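Local coordinates for chitin binding protein (Tectaria macrodonta, PDB 6IF7), which binds copper and chitin, is insecticidal, and is possibly a lytic polysaccharide monooxygenase of the AA10 family that cleaves polysaccharide chains by oxidation, at residues E5-R10 / S91-R96; A101-F106 / V163-T168; F107-T112 / L130-V135. One frame throughout, in Å; residues are numbered along the deposited sequence.

Contact 1 (E5-R10 / S91-R96)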
loop_
_atom_site.group_PDB
_atom_site.type_symbol
_atom_site.label_atom_id
_atom_site.label_comp_id
_atom_site.label_asym_id
_atom_site.label_seq_id
_atom_site.Cartn_x
_atom_site.Cartn_y
_atom_site.Cartn_z
ATOM N N GLU A 5 -3.225 -5.508 4.875
ATOM C CA GLU A 5 -3.441 -6.942 4.945
ATOM C C GLU A 5 -4.466 -7.400 3.916
ATOM O O GLU A 5 -4.299 -8.462 3.328
ATOM C CB GLU A 5 -3.918 -7.344 6.345
ATOM C CG GLU A 5 -4.124 -8.843 6.522
ATOM C CD GLU A 5 -4.599 -9.201 7.910
ATOM O OE1 GLU A 5 -3.997 -10.101 8.488
ATOM O OE2 GLU A 5 -5.555 -8.579 8.430
ATOM N N ASP A 6 -5.520 -6.619 3.697
ATOM C CA ASP A 6 -6.539 -7.007 2.729
ATOM C C ASP A 6 -7.155 -5.743 2.123
ATOM O O ASP A 6 -7.808 -5.000 2.854
ATOM C CB ASP A 6 -7.583 -7.871 3.422
ATOM C CG ASP A 6 -8.468 -8.639 2.460
ATOM O OD1 ASP A 6 -7.994 -9.163 1.420
ATOM O OD2 ASP A 6 -9.674 -8.732 2.771
ATOM N N PRO A 7 -6.909 -5.452 0.835
ATOM C CA PRO A 7 -5.975 -6.177 -0.036
ATOM C C PRO A 7 -4.511 -6.018 0.373
ATOM O O PRO A 7 -4.044 -4.894 0.607
ATOM C CB PRO A 7 -6.167 -5.503 -1.404
ATOM C CG PRO A 7 -6.561 -4.099 -1.070
ATOM C CD PRO A 7 -7.376 -4.203 0.202
ATOM N N ILE A 8 -3.809 -7.144 0.381
ATOM C CA ILE A 8 -2.473 -7.239 0.941
ATOM C C ILE A 8 -1.467 -6.354 0.187
ATOM O O ILE A 8 -1.472 -6.306 -1.042
ATOM C CB ILE A 8 -2.019 -8.734 1.015
ATOM C CG1 ILE A 8 -0.798 -8.848 1.939
ATOM C CG2 ILE A 8 -1.800 -9.335 -0.379
ATOM C CD1 ILE A 8 -0.234 -10.237 2.128
ATOM N N SER A 9 -0.615 -5.649 0.929
ATOM C CA SER A 9 0.420 -4.807 0.330
ATOM C C SER A 9 1.495 -5.636 -0.363
ATOM O O SER A 9 1.673 -6.822 -0.061
ATOM C CB SER A 9 1.085 -3.976 1.406
ATOM O OG SER A 9 1.808 -4.818 2.285
ATOM N N ARG A 10 2.205 -5.016 -1.303
ATOM C CA ARG A 10 3.356 -5.672 -1.968
ATOM C C ARG A 10 4.389 -6.159 -0.956
ATOM O O ARG A 10 4.865 -7.299 -1.037
ATOM C CB ARG A 10 4.065 -4.702 -2.910
ATOM C CG ARG A 10 3.278 -4.372 -4.143
ATOM C CD ARG A 10 3.994 -3.375 -5.018
ATOM N NE ARG A 10 3.165 -3.116 -6.198
ATOM C CZ ARG A 10 3.420 -2.188 -7.122
ATOM N NH1 ARG A 10 4.505 -1.407 -7.046
ATOM N NH2 ARG A 10 2.582 -2.045 -8.138
ATOM N N SER A 91 -19.806 -1.806 -1.038
ATOM C CA SER A 91 -19.513 -1.295 0.306
ATOM C C SER A 91 -19.108 -2.364 1.328
ATOM O O SER A 91 -18.813 -2.032 2.468
ATOM C CB SER A 91 -20.736 -0.531 0.826
ATOM O OG SER A 91 -21.824 -1.420 0.866
ATOM N N SER A 92 -19.106 -3.633 0.928
ATOM C CA SER A 92 -18.858 -4.730 1.846
ATOM C C SER A 92 -17.430 -5.306 1.860
ATOM O O SER A 92 -17.163 -6.270 2.594
ATOM C CB SER A 92 -19.824 -5.854 1.508
ATOM O OG SER A 92 -21.138 -5.357 1.617
ATOM N N PHE A 93 -16.504 -4.785 1.063
ATOM C CA PHE A 93 -15.191 -5.420 1.065
ATOM C C PHE A 93 -14.553 -5.297 2.446
ATOM O O PHE A 93 -14.547 -4.195 3.000
ATOM C CB PHE A 93 -14.270 -4.854 0.042
ATOM C CG PHE A 93 -13.030 -5.664 -0.122
ATOM C CD1 PHE A 93 -13.042 -6.808 -0.902
ATOM C CD2 PHE A 93 -11.851 -5.316 0.553
ATOM C CE1 PHE A 93 -11.883 -7.559 -1.060
ATOM C CE2 PHE A 93 -10.691 -6.074 0.401
ATOM C CZ PHE A 93 -10.713 -7.194 -0.404
ATOM N N PRO A 94 -14.059 -6.430 3.021
ATOM C CA PRO A 94 -13.427 -6.407 4.351
ATOM C C PRO A 94 -11.978 -5.912 4.298
ATOM O O PRO A 94 -11.035 -6.722 4.257
ATOM C CB PRO A 94 -13.537 -7.867 4.829
ATOM C CG PRO A 94 -13.594 -8.673 3.588
ATOM C CD PRO A 94 -14.150 -7.810 2.484
ATOM N N PHE A 95 -11.810 -4.587 4.267
ATOM C CA PHE A 95 -10.474 -3.996 4.290
ATOM C C PHE A 95 -9.817 -4.243 5.656
ATOM O O PHE A 95 -10.445 -4.024 6.725
ATOM C CB PHE A 95 -10.458 -2.493 3.993
ATOM C CG PHE A 95 -11.009 -2.114 2.647
ATOM C CD1 PHE A 95 -10.231 -2.227 1.498
ATOM C CD2 PHE A 95 -12.317 -1.612 2.529
ATOM C CE1 PHE A 95 -10.732 -1.863 0.254
ATOM C CE2 PHE A 95 -12.822 -1.244 1.294
ATOM C CZ PHE A 95 -12.031 -1.374 0.163
ATOM N N ARG A 96 -8.552 -4.686 5.611
ATOM C CA ARG A 96 -7.773 -4.953 6.831
ATOM C C ARG A 96 -6.388 -4.368 6.694
ATOM O O ARG A 96 -5.774 -4.518 5.654
ATOM C CB ARG A 96 -7.654 -6.450 7.084
ATOM C CG ARG A 96 -8.979 -7.193 7.155
ATOM C CD ARG A 96 -9.714 -6.924 8.448
ATOM N NE ARG A 96 -10.975 -7.677 8.496
ATOM C CZ ARG A 96 -12.198 -7.215 8.177
ATOM N NH1 ARG A 96 -12.418 -5.952 7.773
ATOM N NH2 ARG A 96 -13.238 -8.034 8.288
#
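Glu5 and Asp6 both face Arg96 across an antiparallel strand pair, and together the three residues form a classic beta bulge. The backbone bonds come first. Arg96 O accepts two of them, from Glu5 N at 2.8 Å and from Asp6 N at 2.9 Å. Both donors reach this oxygen from the same face of its carbonyl plane. The return bond runs from Arg96 N to Asp6 O. Asp6 O also meets Phe95 CA in a CA-H...O contact of 3.2 Å.

Apolar contacts gather round Pro7, which follows a cis peptide bond. Its CD lies 3.7 Å from Phe95 CD1, at the edge of that ring. The same carbon is 3.8 Å from Phe93 CE2. Phe93 has CG anti to the backbone N (chi1 -169°), and its CE2 and CZ meet Pro7 and the Asp6 carboxylate.

The charged side chains meet mostly through carbon. Glu5 OE2 lies 3.3 Å from Arg96 CB, while its hydrogen bond goes to Ser144 OG. The Arg96 chain bends at chi2 (-74°), and NH1 turns back to donate to Phe95 O at 3.0 Å. That bond is in the guanidinium plane but well above the carbonyl plane. Asp6 OD2 comes to 2.8 Å from Pro94 O, a close approach of two acceptors that is not a hydrogen bond and may be poorly determined.

Beyond the bulge, Ser9 is the N-cap of helix 10-16 and Pro7 O accepts from Ser178 OG. The contact thus pairs strands 2-6 and 95-99 at one margin of the four-stranded sheet. The negative charges of Glu5 and Asp6 probably still favour Arg96 through space, though the charged atoms are not in contact. The pairing therefore rests on backbone bonds and ring packing, with no salt bridge between the segments.

Contact 2 (A101-F106 / V163-T168). With CU (copper (II) ion), chain C; NAG (2-acetamido-2-deoxy-beta-D-glucopyranose), chain B; NAG (2-acetamido-2-deoxy-beta-D-glucopyranose), chain D; SO4 (sulfate ion), chain E.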
loop_
_atom_site.group_PDB
_atom_site.type_symbol
_atom_site.label_atom_id
_atom_site.label_comp_id
_atom_site.label_asym_id
_atom_site.label_seq_id
_atom_site.Cartn_x
_atom_site.Cartn_y
_atom_site.Cartn_z
ATOM N N ALA A 101 2.205 -2.919 15.716
ATOM C CA ALA A 101 2.032 -1.981 16.829
ATOM C C ALA A 101 0.989 -0.953 16.412
ATOM O O ALA A 101 1.196 -0.222 15.433
ATOM C CB ALA A 101 3.355 -1.282 17.150
ATOM N N ALA A 102 -0.132 -0.924 17.128
ATOM C CA ALA A 102 -1.219 0.023 16.855
ATOM C C ALA A 102 -0.755 1.432 17.193
ATOM O O ALA A 102 0.141 1.603 18.019
ATOM C CB ALA A 102 -2.453 -0.335 17.661
ATOM N N HIS A 103 -1.343 2.431 16.537
ATOM C CA HIS A 103 -1.045 3.839 16.831
ATOM C C HIS A 103 -2.303 4.666 16.750
ATOM O O HIS A 103 -3.272 4.266 16.112
ATOM C CB HIS A 103 -0.010 4.464 15.875
ATOM C CG HIS A 103 1.353 3.853 15.956
ATOM N ND1 HIS A 103 1.966 3.552 17.150
ATOM C CD2 HIS A 103 2.224 3.489 14.984
ATOM C CE1 HIS A 103 3.151 3.020 16.913
ATOM N NE2 HIS A 103 3.332 2.969 15.605
ATOM N N LEU A 104 -2.254 5.836 17.391
ATOM C CA LEU A 104 -3.227 6.890 17.178
ATOM C C LEU A 104 -2.936 7.469 15.807
ATOM O O LEU A 104 -1.853 8.016 15.582
ATOM C CB LEU A 104 -3.107 7.987 18.231
ATOM C CG LEU A 104 -3.412 7.540 19.654
ATOM C CD1 LEU A 104 -2.887 8.570 20.657
ATOM C CD2 LEU A 104 -4.908 7.297 19.807
ATOM N N GLY A 105 -3.893 7.344 14.892
ATOM C CA GLY A 105 -3.714 7.888 13.543
ATOM C C GLY A 105 -4.927 7.679 12.660
ATOM O O GLY A 105 -5.925 7.098 13.076
ATOM N N PHE A 106 -4.824 8.168 11.433
ATOM C CA PHE A 106 -5.892 8.008 10.441
ATOM C C PHE A 106 -5.346 7.454 9.143
ATOM O O PHE A 106 -4.175 7.660 8.808
ATOM C CB PHE A 106 -6.636 9.333 10.194
ATOM C CG PHE A 106 -5.788 10.441 9.615
ATOM C CD1 PHE A 106 -5.624 10.577 8.230
ATOM C CD2 PHE A 106 -5.226 11.408 10.444
ATOM C CE1 PHE A 106 -4.879 11.622 7.703
ATOM C CE2 PHE A 106 -4.483 12.468 9.913
ATOM C CZ PHE A 106 -4.303 12.571 8.543
ATOM N N VAL A 163 -2.481 3.390 0.489
ATOM C CA VAL A 163 -2.943 3.713 1.832
ATOM C C VAL A 163 -1.838 4.459 2.559
ATOM O O VAL A 163 -0.689 3.986 2.639
ATOM C CB VAL A 163 -3.420 2.453 2.579
ATOM C CG1 VAL A 163 -3.972 2.794 3.959
ATOM C CG2 VAL A 163 -4.500 1.786 1.748
ATOM N N ILE A 164 -2.200 5.643 3.058
ATOM C CA ILE A 164 -1.337 6.461 3.882
ATOM C C ILE A 164 -1.882 6.434 5.318
ATOM O O ILE A 164 -3.036 6.806 5.551
ATOM C CB ILE A 164 -1.308 7.923 3.366
ATOM C CG1 ILE A 164 -0.874 7.972 1.910
ATOM C CG2 ILE A 164 -0.386 8.771 4.229
ATOM C CD1 ILE A 164 -1.142 9.295 1.211
ATOM N N TRP A 165 -1.063 5.999 6.272
ATOM C CA TRP A 165 -1.424 5.975 7.709
ATOM C C TRP A 165 -0.660 7.092 8.409
ATOM O O TRP A 165 0.533 6.942 8.691
ATOM C CB TRP A 165 -1.067 4.604 8.309
ATOM C CG TRP A 165 -1.449 4.356 9.762
ATOM C CD1 TRP A 165 -2.416 4.989 10.481
ATOM C CD2 TRP A 165 -0.912 3.333 10.628
ATOM N NE1 TRP A 165 -2.488 4.457 11.754
ATOM C CE2 TRP A 165 -1.579 3.435 11.862
ATOM C CE3 TRP A 165 0.098 2.358 10.481
ATOM C CZ2 TRP A 165 -1.291 2.586 12.953
ATOM C CZ3 TRP A 165 0.392 1.530 11.560
ATOM C CH2 TRP A 165 -0.307 1.641 12.781
ATOM N N GLN A 166 -1.330 8.223 8.653
ATOM C CA GLN A 166 -0.721 9.378 9.342
ATOM C C GLN A 166 -1.044 9.310 10.852
ATOM O O GLN A 166 -2.206 9.277 11.251
ATOM C CB GLN A 166 -1.219 10.696 8.711
ATOM C CG GLN A 166 -0.680 11.990 9.331
ATOM C CD GLN A 166 0.845 12.144 9.261
ATOM O OE1 GLN A 166 1.406 12.447 8.213
ATOM N NE2 GLN A 166 1.510 11.958 10.388
ATOM N N ARG A 167 -0.010 9.264 11.686
ATOM C CA ARG A 167 -0.203 9.323 13.143
ATOM C C ARG A 167 -0.634 10.701 13.599
ATOM O O ARG A 167 -0.275 11.688 12.972
ATOM C CB ARG A 167 1.067 8.920 13.883
ATOM C CG ARG A 167 1.287 7.434 13.798
ATOM C CD ARG A 167 2.602 7.043 14.389
ATOM N NE ARG A 167 2.634 7.286 15.823
ATOM C CZ ARG A 167 3.626 6.906 16.618
ATOM N NH1 ARG A 167 4.677 6.256 16.144
ATOM N NH2 ARG A 167 3.557 7.182 17.908
ATOM N N THR A 168 -1.413 10.742 14.676
ATOM C CA THR A 168 -1.912 12.000 15.286
ATOM C C THR A 168 -1.130 12.455 16.521
ATOM O O THR A 168 -1.237 13.621 16.919
ATOM C CB THR A 168 -3.388 11.870 15.679
ATOM O OG1 THR A 168 -3.553 10.753 16.557
ATOM C CG2 THR A 168 -4.239 11.664 14.442
HETATM CU CU CU C . 4.773 1.814 14.619
HETATM C C1 NAG B . -8.399 12.796 6.541
HETATM C C2 NAG B . -8.050 14.136 5.900
HETATM C C3 NAG B . -7.065 14.842 6.788
HETATM C C4 NAG B . -7.654 15.049 8.165
HETATM C C5 NAG B . -8.027 13.706 8.767
HETATM C C6 NAG B . -8.748 13.909 10.085
HETATM C C7 NAG B . -7.997 14.345 3.478
HETATM C C8 NAG B . -7.200 14.099 2.236
HETATM N N2 NAG B . -7.426 13.960 4.597
HETATM O O3 NAG B . -6.743 16.117 6.204
HETATM O O4 NAG B . -6.685 15.718 8.970
HETATM O O5 NAG B . -8.889 13.017 7.873
HETATM O O6 NAG B . -9.136 12.628 10.582
HETATM O O7 NAG B . -9.080 14.873 3.463
HETATM C C1 NAG D . -7.197 16.857 9.658
HETATM C C2 NAG D . -6.157 17.334 10.670
HETATM C C3 NAG D . -6.652 18.571 11.397
HETATM C C4 NAG D . -7.182 19.613 10.423
HETATM C C5 NAG D . -8.149 19.016 9.409
HETATM C C6 NAG D . -8.617 20.141 8.489
HETATM C C7 NAG D . -4.547 15.858 11.797
HETATM C C8 NAG D . -4.299 14.914 12.930
HETATM N N2 NAG D . -5.804 16.323 11.656
HETATM O O3 NAG D . -5.538 19.135 12.062
HETATM O O4 NAG D . -7.851 20.651 11.131
HETATM O O5 NAG D . -7.477 17.926 8.752
HETATM O O6 NAG D . -9.150 19.615 7.296
HETATM O O7 NAG D . -3.615 16.182 11.082
HETATM S S SO4 E . 6.443 4.710 18.820
HETATM O O1 SO4 E . 7.345 3.902 19.674
HETATM O O2 SO4 E . 7.121 5.993 18.481
HETATM O O3 SO4 E . 5.162 4.974 19.534
HETATM O O4 SO4 E . 6.153 3.940 17.588
HETATM O O HOH W 1 -4.961 4.479 13.663
#
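His103 sets CG anti to its carbonyl carbon (chi1 -64°), and Arg167 bends at chi3 (66°), which sets NE beside the ring. The guanidinium beyond it lies flat on the imidazole, centres 3.8 Å apart and planes at 11°. Arg167 NH1 sits above the ring centre, and Ala101 O lies over the opposite face. His103 NE2 binds copper at 2.1 Å, and His1 completes the protein's share of the site, the histidine brace of this enzyme family.

The Trp165 ring lies near parallel to the imidazole but slid aside, and its CZ2 is 3.7 Å from His103 CB. Trp165 NE1 donates to a water that also reaches His103 O and Gly105 O. Gly105 has no side chain, and its CA comes within 3.1 Å of Gln166 O.

Phe106 pairs with Gln166 through two backbone bonds, and Thr168 N donates to Leu104 O at 2.9 Å. The Phe106 ring is sandwiched: Gln166 CB lies 3.9 Å from the centroid in a CH-pi contact, and C5 of the chain B N-acetylglucosamine covers the opposite face. Thr168 CG2 meets the ring edge and touches the second sugar. An alanine at Phe106 would probably leave the sugar face and Gln166 CB without their shared partner and allow the glycan more movement.

Arg167 also forms salt bridges with Glu172 and Asp169, and its NH2 donates to O3 of a sulfate at 3.2 Å. The sulfate is probably from the crystallisation liquor. The stack is likely to restrict rotation of the copper-binding imidazole, while the Phe106 ring, between Gln166 CB and the sugar, is likely to limit movement of the glycan.

Contact 3 (F107-T112 / L130-V135). With NAG (2-acetamido-2-deoxy-beta-D-glucopyranose), chain B.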
loop_
_atom_site.group_PDB
_atom_site.type_symbol
_atom_site.label_atom_id
_atom_site.label_comp_id
_atom_site.label_asym_id
_atom_site.label_seq_id
_atom_site.Cartn_x
_atom_site.Cartn_y
_atom_site.Cartn_z
ATOM N N PHE A 107 -6.216 6.767 8.423
ATOM C CA PHE A 107 -5.867 6.107 7.188
ATOM C C PHE A 107 -6.584 6.758 6.023
ATOM O O PHE A 107 -7.824 6.765 5.994
ATOM C CB PHE A 107 -6.291 4.635 7.226
ATOM C CG PHE A 107 -5.614 3.828 8.295
ATOM C CD1 PHE A 107 -6.099 3.818 9.599
ATOM C CD2 PHE A 107 -4.496 3.040 7.995
ATOM C CE1 PHE A 107 -5.477 3.048 10.587
ATOM C CE2 PHE A 107 -3.874 2.285 8.978
ATOM C CZ PHE A 107 -4.366 2.284 10.268
ATOM N N GLU A 108 -5.814 7.235 5.045
ATOM C CA GLU A 108 -6.353 7.690 3.762
ATOM C C GLU A 108 -6.165 6.598 2.703
ATOM O O GLU A 108 -5.054 6.102 2.524
ATOM C CB GLU A 108 -5.644 8.968 3.309
ATOM C CG GLU A 108 -5.818 10.172 4.224
ATOM C CD GLU A 108 -4.942 11.359 3.822
ATOM O OE1 GLU A 108 -4.175 11.229 2.818
ATOM O OE2 GLU A 108 -5.056 12.423 4.495
ATOM N N PHE A 109 -7.256 6.226 2.023
ATOM C CA PHE A 109 -7.246 5.247 0.919
ATOM C C PHE A 109 -7.425 5.950 -0.421
ATOM O O PHE A 109 -8.448 6.585 -0.658
ATOM C CB PHE A 109 -8.381 4.224 1.042
ATOM C CG PHE A 109 -8.176 3.187 2.090
ATOM C CD1 PHE A 109 -8.037 3.533 3.428
ATOM C CD2 PHE A 109 -8.208 1.839 1.761
ATOM C CE1 PHE A 109 -7.901 2.570 4.407
ATOM C CE2 PHE A 109 -8.058 0.870 2.736
ATOM C CZ PHE A 109 -7.901 1.237 4.062
ATOM N N TYR A 110 -6.450 5.787 -1.307
ATOM C CA TYR A 110 -6.532 6.302 -2.667
ATOM C C TYR A 110 -6.545 5.135 -3.616
ATOM O O TYR A 110 -5.920 4.105 -3.338
ATOM C CB TYR A 110 -5.324 7.181 -2.993
ATOM C CG TYR A 110 -5.235 8.422 -2.119
ATOM C CD1 TYR A 110 -4.637 8.358 -0.842
ATOM C CD2 TYR A 110 -5.767 9.659 -2.541
ATOM C CE1 TYR A 110 -4.555 9.481 -0.032
ATOM C CE2 TYR A 110 -5.676 10.790 -1.733
ATOM C CZ TYR A 110 -5.069 10.694 -0.476
ATOM O OH TYR A 110 -4.958 11.783 0.354
ATOM N N VAL A 111 -7.244 5.301 -4.735
ATOM C CA VAL A 111 -7.154 4.376 -5.866
ATOM C C VAL A 111 -6.585 5.078 -7.105
ATOM O O VAL A 111 -6.759 6.294 -7.297
ATOM C CB VAL A 111 -8.534 3.748 -6.206
ATOM C CG1 VAL A 111 -9.419 4.710 -7.001
ATOM C CG2 VAL A 111 -8.346 2.441 -6.957
ATOM N N THR A 112 -5.929 4.284 -7.947
ATOM C CA THR A 112 -5.446 4.739 -9.246
ATOM C C THR A 112 -6.606 5.172 -10.153
ATOM O O THR A 112 -7.679 4.562 -10.143
ATOM C CB THR A 112 -4.641 3.638 -9.972
ATOM O OG1 THR A 112 -5.316 2.376 -9.827
ATOM C CG2 THR A 112 -3.254 3.518 -9.393
ATOM N N LEU A 130 -8.698 12.685 -4.508
ATOM C CA LEU A 130 -9.338 12.518 -3.216
ATOM C C LEU A 130 -9.379 11.074 -2.766
ATOM O O LEU A 130 -9.557 10.178 -3.586
ATOM C CB LEU A 130 -10.776 13.035 -3.295
ATOM C CG LEU A 130 -10.961 14.525 -3.611
ATOM C CD1 LEU A 130 -12.368 14.897 -3.224
ATOM C CD2 LEU A 130 -9.977 15.416 -2.878
ATOM N N PRO A 131 -9.259 10.843 -1.446
ATOM C CA PRO A 131 -9.362 9.482 -0.941
ATOM C C PRO A 131 -10.789 8.964 -0.965
ATOM O O PRO A 131 -11.738 9.737 -0.829
ATOM C CB PRO A 131 -8.841 9.586 0.502
ATOM C CG PRO A 131 -8.954 11.023 0.887
ATOM C CD PRO A 131 -8.968 11.831 -0.380
ATOM N N PHE A 132 -10.954 7.666 -1.166
ATOM C CA PHE A 132 -12.292 7.106 -1.086
ATOM C C PHE A 132 -12.651 6.614 0.308
ATOM O O PHE A 132 -13.833 6.362 0.577
ATOM C CB PHE A 132 -12.565 6.026 -2.145
ATOM C CG PHE A 132 -11.776 4.760 -1.973
ATOM C CD1 PHE A 132 -10.488 4.650 -2.489
ATOM C CD2 PHE A 132 -12.350 3.650 -1.370
ATOM C CE1 PHE A 132 -9.760 3.461 -2.381
ATOM C CE2 PHE A 132 -11.616 2.462 -1.238
ATOM C CZ PHE A 132 -10.324 2.374 -1.750
ATOM N N ILE A 133 -11.644 6.473 1.180
ATOM C CA ILE A 133 -11.884 6.294 2.617
ATOM C C ILE A 133 -10.868 7.153 3.354
ATOM O O ILE A 133 -9.679 7.179 2.981
ATOM C CB ILE A 133 -11.712 4.828 3.088
ATOM C CG1 ILE A 133 -12.646 3.880 2.312
ATOM C CG2 ILE A 133 -11.945 4.710 4.591
ATOM C CD1 ILE A 133 -12.322 2.405 2.507
ATOM N N ASN A 134 -11.353 7.864 4.377
ATOM C CA ASN A 134 -10.498 8.503 5.367
ATOM C C ASN A 134 -11.065 8.221 6.755
ATOM O O ASN A 134 -12.172 8.657 7.092
ATOM C CB ASN A 134 -10.409 9.995 5.075
ATOM C CG ASN A 134 -9.414 10.711 5.951
ATOM O OD1 ASN A 134 -8.709 10.120 6.783
ATOM N ND2 ASN A 134 -9.336 12.003 5.742
ATOM N N VAL A 135 -10.324 7.458 7.547
ATOM C CA VAL A 135 -10.845 6.950 8.815
ATOM C C VAL A 135 -9.827 7.087 9.959
ATOM O O VAL A 135 -8.664 6.700 9.832
ATOM C CB VAL A 135 -11.371 5.500 8.657
ATOM C CG1 VAL A 135 -10.259 4.523 8.309
ATOM C CG2 VAL A 135 -12.111 5.052 9.913
HETATM C C1 NAG B . -8.399 12.796 6.541
HETATM C C2 NAG B . -8.050 14.136 5.900
HETATM C C3 NAG B . -7.065 14.842 6.788
HETATM C C4 NAG B . -7.654 15.049 8.165
HETATM C C5 NAG B . -8.027 13.706 8.767
HETATM C C6 NAG B . -8.748 13.909 10.085
HETATM C C7 NAG B . -7.997 14.345 3.478
HETATM C C8 NAG B . -7.200 14.099 2.236
HETATM N N2 NAG B . -7.426 13.960 4.597
HETATM O O3 NAG B . -6.743 16.117 6.204
HETATM O O4 NAG B . -6.685 15.718 8.970
HETATM O O5 NAG B . -8.889 13.017 7.873
HETATM O O6 NAG B . -9.136 12.628 10.582
HETATM O O7 NAG B . -9.080 14.873 3.463
HETATM O O HOH W 2 -9.171 7.514 -4.276
#
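Phe109 and Phe132 meet where the chain enters strand 133-136. Backbone bonds set the frame. Phe107 and Val135 exchange two, and Phe109 N donates to Ile133 O at 2.8 Å. Phe132 N closes the series on Phe109 O, and a water links Val111 N to Leu130 O.

The aromatic contacts follow. The edge of Phe109 points toward the face of Phe132 in an offset edge-to-face pair, with planes at 75°. Phe109 CB lies over the same ring, 4.0 Å from the Phe132 centroid. Phe132 reaches there with CG between its backbone N and carbonyl carbon (chi1 67°). On the other side of the sheet Pro131 CB covers a face of Tyr110, 4.1 Å from that ring's centroid.

The polar contacts centre on the glycan. Asn134 ND2 is bonded covalently to C1 of the N-acetylglucosamine at 1.5 Å, an N-glycosylation site. Glu108 lies alongside Asn134, and its OE2 accepts from the sugar's N2 at 2.8 Å. Its OE1 accepts from Tyr110 OH at 2.6 Å, met from above the carboxylate plane. Tyr110 OH is also hydrogen-bonded to Arg55 NH2.

Strand 105-111 thus has strand 133-136 on one edge and strand 159-167 on the other. Phe107, Phe109, Ile133 and Val135 pack against Ile147 of strand 144-147, and Phe95 of strand 95-99 touches Phe132 and Ile133.

In the fold
From the N terminus, strand 2-6 runs into contact 1, which closes a long loop that holds several helices when the chain returns at 91-96. Strand 95-99 then leads to strand 105-111, so contact 1 ends before the other two begin. Contact 2 opens at 101-106 and closes at 163-168. Contact 3 falls within that span, closing a shorter loop between 107-112 and 130-135. Contacts 2 and 3 share strand 105-111, pair its two edges and both touch the first sugar. Contact 1 belongs to the other sheet, and its Phe95 packs on Phe109, Phe132 and Ile133 of contact 3. The two sheets thus meet in an aromatic core, as in the beta-sandwich of this family.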